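PDB 3DBX: CD1-2 antigen from Gallus gallus, which probably binds lipids or lipid-like molecules in a hydrophobic groove and presents them at the cell surface, as other members of the CD1 family do. Local coordinates for residues Val75-Arg78 with Asn79-Phe83. Residues are numbered along the deposited sequence; the frame is centred on the assembly and turned at random.
With PLM (palmitic acid), chain F.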
loop_
_atom_site.group_PDB
_atom_site.type_symbol
_atom_site.label_atom_id
_atom_site.label_comp_id
_atom_site.label_asym_id
_atom_site.label_seq_id
_atom_site.Cartn_x
_atom_site.Cartn_y
_atom_site.Cartn_z
ATOM N N VAL A 75 -14.905 8.842 18.896
ATOM C CA VAL A 75 -13.833 9.003 17.914
ATOM C C VAL A 75 -14.184 8.276 16.610
ATOM O O VAL A 75 -13.343 8.126 15.734
ATOM C CB VAL A 75 -12.463 8.524 18.469
ATOM C CG1 VAL A 75 -12.135 9.233 19.781
ATOM C CG2 VAL A 75 -12.448 7.013 18.669
ATOM N N GLY A 76 -15.445 7.863 16.491
ATOM C CA GLY A 76 -15.945 7.114 15.345
ATOM C C GLY A 76 -16.099 7.997 14.124
ATOM O O GLY A 76 -15.978 9.217 14.221
ATOM N N ILE A 77 -16.367 7.376 12.977
ATOM C CA ILE A 77 -16.350 8.080 11.686
ATOM C C ILE A 77 -17.429 9.160 11.611
ATOM O O ILE A 77 -17.168 10.286 11.182
ATOM C CB ILE A 77 -16.356 7.068 10.480
ATOM C CG1 ILE A 77 -15.900 7.737 9.172
ATOM C CG2 ILE A 77 -17.705 6.314 10.362
ATOM C CD1 ILE A 77 -14.644 8.589 9.294
ATOM N N ARG A 78 -18.615 8.842 12.112
ATOM C CA ARG A 78 -19.726 9.783 12.132
ATOM C C ARG A 78 -19.409 11.093 12.888
ATOM O O ARG A 78 -19.755 12.187 12.419
ATOM C CB ARG A 78 -20.997 9.083 12.656
ATOM C CG ARG A 78 -21.630 8.192 11.582
ATOM C CD ARG A 78 -22.395 7.007 12.152
ATOM N NE ARG A 78 -22.944 6.157 11.087
ATOM C CZ ARG A 78 -22.289 5.161 10.480
ATOM N NH1 ARG A 78 -21.039 4.843 10.820
ATOM N NH2 ARG A 78 -22.897 4.462 9.527
ATOM N N ASN A 79 -18.743 10.989 14.040
ATOM C CA ASN A 79 -18.259 12.181 14.748
ATOM C C ASN A 79 -17.064 12.817 14.060
ATOM O O ASN A 79 -17.007 14.038 13.930
ATOM C CB ASN A 79 -17.923 11.876 16.207
ATOM C CG ASN A 79 -19.135 12.000 17.139
ATOM O OD1 ASN A 79 -19.951 12.918 17.021
ATOM N ND2 ASN A 79 -19.237 11.077 18.083
ATOM N N THR A 80 -16.114 11.991 13.618
ATOM C CA THR A 80 -14.927 12.481 12.879
ATOM C C THR A 80 -15.261 13.326 11.631
ATOM O O THR A 80 -14.671 14.379 11.424
ATOM C CB THR A 80 -13.968 11.328 12.478
ATOM O OG1 THR A 80 -13.693 10.520 13.623
ATOM C CG2 THR A 80 -12.661 11.887 11.943
ATOM N N ILE A 81 -16.187 12.844 10.802
ATOM C CA ILE A 81 -16.664 13.595 9.644
ATOM C C ILE A 81 -17.157 14.977 10.065
ATOM O O ILE A 81 -16.746 15.975 9.492
ATOM C CB ILE A 81 -17.793 12.847 8.909
ATOM C CG1 ILE A 81 -17.244 11.626 8.195
ATOM C CG2 ILE A 81 -18.541 13.780 7.921
ATOM C CD1 ILE A 81 -18.246 10.531 8.113
ATOM N N ARG A 82 -18.022 15.037 11.074
ATOM C CA ARG A 82 -18.518 16.315 11.561
ATOM C C ARG A 82 -17.424 17.161 12.216
ATOM O O ARG A 82 -17.406 18.369 12.047
ATOM C CB ARG A 82 -19.713 16.134 12.499
ATOM C CG ARG A 82 -20.462 17.436 12.778
ATOM C CD ARG A 82 -21.890 17.208 13.295
ATOM N NE ARG A 82 -21.940 16.074 14.215
ATOM C CZ ARG A 82 -21.634 16.150 15.507
ATOM N NH1 ARG A 82 -21.258 17.320 16.036
ATOM N NH2 ARG A 82 -21.704 15.057 16.268
ATOM N N PHE A 83 -16.502 16.533 12.934
ATOM C CA PHE A 83 -15.352 17.252 13.472
ATOM C C PHE A 83 -14.488 17.868 12.365
ATOM O O PHE A 83 -13.957 18.966 12.541
ATOM C CB PHE A 83 -14.485 16.333 14.327
ATOM C CG PHE A 83 -13.323 17.035 14.975
ATOM C CD1 PHE A 83 -13.529 17.917 16.038
ATOM C CD2 PHE A 83 -12.023 16.821 14.517
ATOM C CE1 PHE A 83 -12.456 18.570 16.637
ATOM C CE2 PHE A 83 -10.943 17.476 15.105
ATOM C CZ PHE A 83 -11.157 18.347 16.165
HETATM C C1 PLM F . -17.733 17.422 17.147
HETATM O O1 PLM F . -18.411 16.970 16.189
HETATM O O2 PLM F . -17.569 18.662 17.224
HETATM C C2 PLM F . -17.121 16.508 18.194
HETATM C C3 PLM F . -16.936 15.089 17.651
HETATM C C4 PLM F . -16.152 14.198 18.612
HETATM C C5 PLM F . -14.647 14.226 18.335
HETATM C C6 PLM F . -14.204 13.245 17.247
HETATM C C7 PLM F . -13.036 13.789 16.426
HETATM C C8 PLM F . -11.726 13.112 16.789
HETATM C C9 PLM F . -10.849 12.916 15.556
HETATM C CA PLM F . -9.589 12.155 15.957
HETATM C CB PLM F . -9.145 11.156 14.896
HETATM C CC PLM F . -9.666 9.748 15.164
HETATM C CD PLM F . -8.644 8.886 15.893
HETATM C CE PLM F . -9.357 7.711 16.527
HETATM C CF PLM F . -8.658 6.394 16.214
HETATM C CG PLM F . -9.673 5.261 16.101
#
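T80 turns OG1 away from its own carbonyl carbon and beside its backbone N (chi1 -50°), and from there the hydroxyl reaches back to G76 O, giving its hydrogen at 2.7 Å. It approaches from above the carbonyl plane, 56° out of it, while T80 N takes the same G76 O at 2.8 Å, almost in line with the C=O bond and so from a different direction. The N-cap residue G76 thus supplies one oxygen gripped twice by a single threonine in the first turn of helix 77-89. The following backbone bond of the helix runs from I81 N to I77 O at 2.8 Å. Beside that bond the isoleucine chains slant across each other, I77 CG1 lying 3.8 Å from I81 CD1, and both pack on L19 and L29 of the sheet floor.

Palmitic acid runs along another side of the same turns, where V75 touches the far part of its chain. F83 CG lies 3.6 Å from its C7. Nearer the acid group, N79 CB comes within 3.7 Å of C3. At the carboxylate end R82, its chain bent at chi3 (39°), lays one guanidinium face over O1, with NH1 2.9 Å away. V75 also touches V158, F161 and I165 of helix 156-180, the facing wall of the MHC-like groove. This chemistry implies an apolar lining for the alkyl chain and, near the acid group, a positive charge that would probably stabilise its ionised form.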